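Local coordinates for periplasmic branched-chain amino acid-binding protein (PDB 3I09) that probably binds a branched-chain amino acid or a related small carboxylate in the periplasm for an ABC transporter, and holds acetoacetic acid in this crystal, at residues I7-D12 against L74-T79; V97-G102 against Y116-A121. One frame throughout, in Å; residues are numbered along the deposited sequence.

Contact 1: I7-D12 against L74-T79; sequences IGFITD and LLVGGT. With AAE (acetoacetic acid), chain C.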
loop_
_atom_site.group_PDB
_atom_site.type_symbol
_atom_site.label_atom_id
_atom_site.label_comp_id
_atom_site.label_asym_id
_atom_site.label_seq_id
_atom_site.Cartn_x
_atom_site.Cartn_y
_atom_site.Cartn_z
ATOM N N ILE A 7 -14.316 12.529 -8.586
ATOM C CA ILE A 7 -13.248 11.705 -7.990
ATOM C C ILE A 7 -12.279 11.291 -9.101
ATOM O O ILE A 7 -12.709 10.734 -10.109
ATOM C CB ILE A 7 -13.870 10.485 -7.360
ATOM C CG1 ILE A 7 -14.819 10.900 -6.207
ATOM C CG2 ILE A 7 -12.776 9.491 -6.863
ATOM C CD1 ILE A 7 -15.541 9.694 -5.532
ATOM N N GLY A 8 -10.986 11.515 -8.896
ATOM C CA GLY A 8 -9.989 11.126 -9.879
ATOM C C GLY A 8 -9.057 10.093 -9.272
ATOM O O GLY A 8 -8.674 10.214 -8.115
ATOM N N PHE A 9 -8.727 9.070 -10.049
ATOM C CA PHE A 9 -7.890 7.984 -9.616
ATOM C C PHE A 9 -6.708 7.887 -10.565
ATOM O O PHE A 9 -6.896 7.753 -11.774
ATOM C CB PHE A 9 -8.696 6.691 -9.641
ATOM C CG PHE A 9 -7.926 5.446 -9.226
ATOM C CD1 PHE A 9 -7.186 5.413 -8.065
ATOM C CD2 PHE A 9 -7.999 4.287 -9.999
ATOM C CE1 PHE A 9 -6.502 4.217 -7.663
ATOM C CE2 PHE A 9 -7.337 3.130 -9.631
ATOM C CZ PHE A 9 -6.629 3.075 -8.462
ATOM N N ILE A 10 -5.516 7.935 -9.998
ATOM C CA ILE A 10 -4.273 7.854 -10.791
ATOM C C ILE A 10 -3.378 6.766 -10.240
ATOM O O ILE A 10 -2.978 6.781 -9.056
ATOM C CB ILE A 10 -3.503 9.175 -10.837
ATOM C CG1 ILE A 10 -4.393 10.318 -11.288
ATOM C CG2 ILE A 10 -2.268 8.994 -11.783
ATOM C CD1 ILE A 10 -3.682 11.697 -11.325
ATOM N N THR A 11 -3.080 5.784 -11.075
ATOM C CA THR A 11 -2.324 4.623 -10.653
ATOM C C THR A 11 -1.624 3.997 -11.834
ATOM O O THR A 11 -1.755 4.469 -12.971
ATOM C CB THR A 11 -3.242 3.567 -9.928
ATOM O OG1 THR A 11 -2.419 2.672 -9.156
ATOM C CG2 THR A 11 -4.111 2.767 -10.930
ATOM N N ASP A 12 -0.798 3.004 -11.568
ATOM C CA ASP A 12 -0.149 2.239 -12.657
ATOM C C ASP A 12 -1.188 1.246 -13.219
ATOM O O ASP A 12 -1.577 0.292 -12.533
ATOM C CB ASP A 12 1.044 1.457 -12.124
ATOM C CG ASP A 12 1.671 0.532 -13.165
ATOM O OD1 ASP A 12 1.370 0.706 -14.352
ATOM O OD2 ASP A 12 2.478 -0.357 -12.780
ATOM N N LEU A 74 -11.927 14.997 -5.085
ATOM C CA LEU A 74 -11.037 14.016 -4.425
ATOM C C LEU A 74 -10.037 13.464 -5.437
ATOM O O LEU A 74 -10.430 13.033 -6.532
ATOM C CB LEU A 74 -11.833 12.830 -3.868
ATOM C CG LEU A 74 -11.031 11.610 -3.372
ATOM C CD1 LEU A 74 -10.166 11.965 -2.141
ATOM C CD2 LEU A 74 -11.944 10.388 -3.069
ATOM N N LEU A 75 -8.769 13.441 -5.032
ATOM C CA LEU A 75 -7.715 12.700 -5.723
ATOM C C LEU A 75 -7.386 11.448 -4.931
ATOM O O LEU A 75 -6.990 11.504 -3.739
ATOM C CB LEU A 75 -6.475 13.555 -5.934
ATOM C CG LEU A 75 -5.304 12.889 -6.645
ATOM C CD1 LEU A 75 -5.710 12.485 -8.082
ATOM C CD2 LEU A 75 -4.022 13.799 -6.617
ATOM N N VAL A 76 -7.582 10.305 -5.577
ATOM C CA VAL A 76 -7.208 9.015 -5.022
ATOM C C VAL A 76 -5.896 8.615 -5.659
ATOM O O VAL A 76 -5.828 8.436 -6.873
ATOM C CB VAL A 76 -8.237 7.907 -5.267
ATOM C CG1 VAL A 76 -7.757 6.565 -4.607
ATOM C CG2 VAL A 76 -9.623 8.341 -4.691
ATOM N N GLY A 77 -4.880 8.449 -4.820
ATOM C CA GLY A 77 -3.535 8.091 -5.252
ATOM C C GLY A 77 -3.379 6.584 -5.233
ATOM O O GLY A 77 -3.633 5.917 -4.226
ATOM N N GLY A 78 -2.901 6.030 -6.343
ATOM C CA GLY A 78 -2.647 4.600 -6.426
ATOM C C GLY A 78 -1.205 4.247 -6.112
ATOM O O GLY A 78 -0.611 4.749 -5.154
ATOM N N THR A 79 -0.662 3.329 -6.888
ATOM C CA THR A 79 0.650 2.762 -6.614
ATOM C C THR A 79 1.776 3.729 -7.027
ATOM O O THR A 79 1.549 4.725 -7.716
ATOM C CB THR A 79 0.793 1.400 -7.322
ATOM O OG1 THR A 79 0.439 1.534 -8.697
ATOM C CG2 THR A 79 -0.147 0.324 -6.673
HETATM O O1 AAE C . 4.922 2.713 -2.766
HETATM C C2 AAE C . 5.268 2.006 -3.728
HETATM O O3 AAE C . 5.941 2.454 -4.683
HETATM C C4 AAE C . 4.905 0.531 -3.704
HETATM C C5 AAE C . 3.598 0.276 -4.402
HETATM O O8 AAE C . 2.830 1.216 -4.717
HETATM C C9 AAE C . 3.218 -1.169 -4.537
HETATM O O HOH W 1 -1.448 0.009 -9.908
#
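Phe9 and Val76 meet between two neighbouring parallel strands of the mixed sheet in one lobe of a type I periplasmic binding protein. The Phe9 side chain runs at a slant to that of Val76. Its CG is anti to the backbone N (chi1 179°), and CD1 comes to 3.7 Å from Val76 CG1. Val76 O lies at the edge of the same ring, near its plane. Ile7 and Leu74 share this face. Their side chains lie side by side and point the same way, with Ile7 CG2 4.0 Å from Leu74 CD2. Val76 CG2 also touches Ile7 CG2. Helix 22-36 covers this side through Leu26, Ile29 and Val33.

On the other face Ile10 CD1 reaches Leu75 CD1 at 3.9 Å, beneath helix 56-69. Four backbone hydrogen bonds join the strands, from Gly8 N to Leu74 O, Val76 N to Gly8 O, Ile10 N to Val76 O and Gly78 N to Ile10 O. The last is less straight, at 144°, where segment 74-79 leaves the sheet.

At the C-terminal ends of the strands the contact turns polar. Thr11 OG1, anti to its backbone N, accepts a hydrogen bond from Thr79 N (2.9 Å) and also bonds to Asp21 OD2. Asp12 OD1 accepts from Ser14 N and Gly15 N, and OD2 from Tyr17 N and Asn54 ND2. Thr79 faces the ligand pocket, with its CA 3.3 Å from O8 of acetoacetic acid. One water joins Thr11, Asp12 and Thr79. It donates to Thr11 OG1 and to Asp12 O, and accepts from Thr79 OG1 at 2.7 Å.

Contact 2: V97-G102 against Y116-A121; sequences VYINIG and YTVHYA. With AAE (acetoacetic acid), chain C.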
loop_
_atom_site.group_PDB
_atom_site.type_symbol
_atom_site.label_atom_id
_atom_site.label_comp_id
_atom_site.label_asym_id
_atom_site.label_seq_id
_atom_site.Cartn_x
_atom_site.Cartn_y
_atom_site.Cartn_z
ATOM N N VAL A 97 -8.361 17.611 -1.273
ATOM C CA VAL A 97 -8.302 16.356 -0.545
ATOM C C VAL A 97 -7.652 15.224 -1.358
ATOM O O VAL A 97 -8.044 14.935 -2.503
ATOM C CB VAL A 97 -9.723 15.906 -0.064
ATOM C CG1 VAL A 97 -9.653 14.532 0.695
ATOM C CG2 VAL A 97 -10.369 17.028 0.805
ATOM N N TYR A 98 -6.645 14.606 -0.757
ATOM C CA TYR A 98 -5.830 13.609 -1.395
ATOM C C TYR A 98 -5.754 12.370 -0.483
ATOM O O TYR A 98 -5.200 12.434 0.637
ATOM C CB TYR A 98 -4.436 14.178 -1.655
ATOM C CG TYR A 98 -3.400 13.187 -2.197
ATOM C CD1 TYR A 98 -3.677 12.337 -3.270
ATOM C CD2 TYR A 98 -2.123 13.148 -1.654
ATOM C CE1 TYR A 98 -2.709 11.473 -3.769
ATOM C CE2 TYR A 98 -1.154 12.295 -2.130
ATOM C CZ TYR A 98 -1.443 11.458 -3.180
ATOM O OH TYR A 98 -0.467 10.609 -3.613
ATOM N N ILE A 99 -6.279 11.250 -0.976
ATOM C CA ILE A 99 -6.196 10.017 -0.238
ATOM C C ILE A 99 -5.348 9.044 -1.027
ATOM O O ILE A 99 -5.664 8.694 -2.175
ATOM C CB ILE A 99 -7.572 9.427 0.034
ATOM C CG1 ILE A 99 -8.412 10.446 0.783
ATOM C CG2 ILE A 99 -7.415 8.141 0.861
ATOM C CD1 ILE A 99 -9.847 9.967 1.063
ATOM N N ASN A 100 -4.223 8.657 -0.448
ATOM C CA ASN A 100 -3.344 7.685 -1.082
ATOM C C ASN A 100 -3.512 6.278 -0.513
ATOM O O ASN A 100 -3.456 6.076 0.708
ATOM C CB ASN A 100 -1.892 8.082 -0.996
ATOM C CG ASN A 100 -1.035 7.185 -1.889
ATOM O OD1 ASN A 100 -0.810 6.032 -1.553
ATOM N ND2 ASN A 100 -0.641 7.694 -3.069
ATOM N N ILE A 101 -3.773 5.321 -1.415
ATOM C CA ILE A 101 -3.910 3.918 -1.030
ATOM C C ILE A 101 -2.702 3.071 -1.461
ATOM O O ILE A 101 -2.100 2.343 -0.650
ATOM C CB ILE A 101 -5.183 3.280 -1.662
ATOM C CG1 ILE A 101 -6.462 3.751 -0.942
ATOM C CG2 ILE A 101 -5.117 1.757 -1.587
ATOM C CD1 ILE A 101 -6.717 5.160 -1.010
ATOM N N GLY A 102 -2.352 3.132 -2.745
ATOM C CA GLY A 102 -1.451 2.136 -3.287
ATOM C C GLY A 102 0.014 2.273 -2.906
ATOM O O GLY A 102 0.745 1.276 -2.945
ATOM N N TYR A 116 -3.842 18.071 3.955
ATOM C CA TYR A 116 -4.808 17.588 2.982
ATOM C C TYR A 116 -4.595 16.141 2.556
ATOM O O TYR A 116 -5.244 15.696 1.596
ATOM C CB TYR A 116 -4.778 18.516 1.744
ATOM C CG TYR A 116 -5.170 19.924 2.126
ATOM C CD1 TYR A 116 -6.510 20.270 2.281
ATOM C CD2 TYR A 116 -4.218 20.863 2.449
ATOM C CE1 TYR A 116 -6.883 21.537 2.699
ATOM C CE2 TYR A 116 -4.594 22.145 2.854
ATOM C CZ TYR A 116 -5.916 22.460 2.987
ATOM O OH TYR A 116 -6.276 23.725 3.403
ATOM N N THR A 117 -3.715 15.413 3.260
ATOM C CA THR A 117 -3.288 14.077 2.853
ATOM C C THR A 117 -3.799 13.025 3.816
ATOM O O THR A 117 -3.714 13.207 5.026
ATOM C CB THR A 117 -1.777 14.028 2.810
ATOM O OG1 THR A 117 -1.309 15.038 1.890
ATOM C CG2 THR A 117 -1.266 12.601 2.407
ATOM N N VAL A 118 -4.331 11.938 3.276
ATOM C CA VAL A 118 -4.663 10.779 4.055
ATOM C C VAL A 118 -3.882 9.603 3.469
ATOM O O VAL A 118 -3.933 9.388 2.253
ATOM C CB VAL A 118 -6.166 10.489 3.998
ATOM C CG1 VAL A 118 -6.506 9.194 4.771
ATOM C CG2 VAL A 118 -6.927 11.688 4.560
ATOM N N HIS A 119 -3.206 8.834 4.337
ATOM C CA HIS A 119 -2.496 7.630 3.910
ATOM C C HIS A 119 -3.285 6.456 4.469
ATOM O O HIS A 119 -3.302 6.202 5.668
ATOM C CB HIS A 119 -1.026 7.656 4.360
ATOM C CG HIS A 119 -0.120 6.780 3.520
ATOM N ND1 HIS A 119 1.203 6.568 3.840
ATOM C CD2 HIS A 119 -0.323 6.140 2.344
ATOM C CE1 HIS A 119 1.753 5.775 2.939
ATOM N NE2 HIS A 119 0.854 5.501 2.013
ATOM N N TYR A 120 -3.995 5.770 3.574
ATOM C CA TYR A 120 -5.149 5.000 3.982
ATOM C C TYR A 120 -4.912 3.533 4.349
ATOM O O TYR A 120 -5.558 3.034 5.288
ATOM C CB TYR A 120 -6.256 5.075 2.933
ATOM C CG TYR A 120 -7.646 4.707 3.440
ATOM C CD1 TYR A 120 -8.480 5.673 4.003
ATOM C CD2 TYR A 120 -8.167 3.410 3.251
ATOM C CE1 TYR A 120 -9.777 5.356 4.412
ATOM C CE2 TYR A 120 -9.465 3.076 3.685
ATOM C CZ TYR A 120 -10.272 4.068 4.240
ATOM O OH TYR A 120 -11.544 3.788 4.686
ATOM N N ALA A 121 -4.060 2.839 3.595
ATOM C CA ALA A 121 -4.003 1.361 3.656
ATOM C C ALA A 121 -2.844 0.746 4.424
ATOM O O ALA A 121 -3.035 -0.197 5.207
ATOM C CB ALA A 121 -4.075 0.768 2.255
HETATM O O1 AAE C . 4.922 2.713 -2.766
HETATM C C2 AAE C . 5.268 2.006 -3.728
HETATM O O3 AAE C . 5.941 2.454 -4.683
HETATM C C4 AAE C . 4.905 0.531 -3.704
HETATM C C5 AAE C . 3.598 0.276 -4.402
HETATM O O8 AAE C . 2.830 1.216 -4.717
HETATM C C9 AAE C . 3.218 -1.169 -4.537
HETATM O O HOH W 2 -1.560 3.220 1.910
#
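Tyr98 O accepts a hydrogen bond from Val118 N (2.8 Å) and takes a CA-H...O contact from Thr117 CA at 3.4 Å. Asn100 O is met twice as well. Tyr120 N donates to it, and it lies in the plane of the His119 ring, 3.5 Å from CD2. The chi1 of His119 (-157°) sets CG anti to the backbone N. The ring then runs beside the Asn100 side chain, pointing the same way, with amide and ring planes 75° apart. The neighbouring ring atom NE2 bonds to Ala103 O.

Asn100 is fixed at both ends of its amide. ND2 donates to Tyr98 OH at 3.0 Å, with the hydroxyl 16° out of the amide plane, and OD1 bonds to Ala103 N. Tyr98 OH also bonds to Ala84 O of helix 81-94. Nearer the backbone, Tyr98 CD2 passes alongside Thr117, 4.1 Å from its OG1, which lies at the ring edge. Thr117 OG1 has Asn88 as a partner.

On the other face Ile99 and Val118 lie side by side, with Ile99 CG1 3.9 Å from Val118 CB. Tyr120, Ile101 and Ala121 carry the apolar packing on past the strand ends. Ile99 CG2 and Ile101 CD1 both pack on Tyr120 CB, and Ile101 CG2 touches Ala121 CB.

Strands 97-100 and 117-119 are the parallel edge pair of the Rossmann-like sheet in this lobe. The other backbone hydrogen bonds run from Tyr98 N to Tyr116 O and Asn100 N to Val118 O. A water accepts from Ala121 N and lies within hydrogen-bonding distance of Ile101 O. Gly102 O lies 2.7 Å from the keto oxygen O8 of acetoacetic acid. Through Ala103, Asn100 and His119 thus tie the strand ends to the loop that carries pocket residues Gly102, Ala103 and Gly104.

In the fold
Contacts 1 and 2 are both buried and belong to one mixed sheet. Their centres are about 9 Å apart. Strands 72-77 and 97-100 are neighbours, joined by probable backbone hydrogen bonds between Gly77 N and Ile99 O and between Ile99 N and Leu75 O. Contact 1 sits inside the sheet. Helices 22-36 and 56-69 cover its two faces, and its side-chain packing is mostly apolar. Contact 2 includes outermost strand 117-119. One of its faces carries linked polar groups under helix 81-94. Ile101 and Ala121, just beyond the strands, meet helix 278-297. Both contacts end at the bound acetoacetic acid, through Thr79 in contact 1 and Gly102 in contact 2.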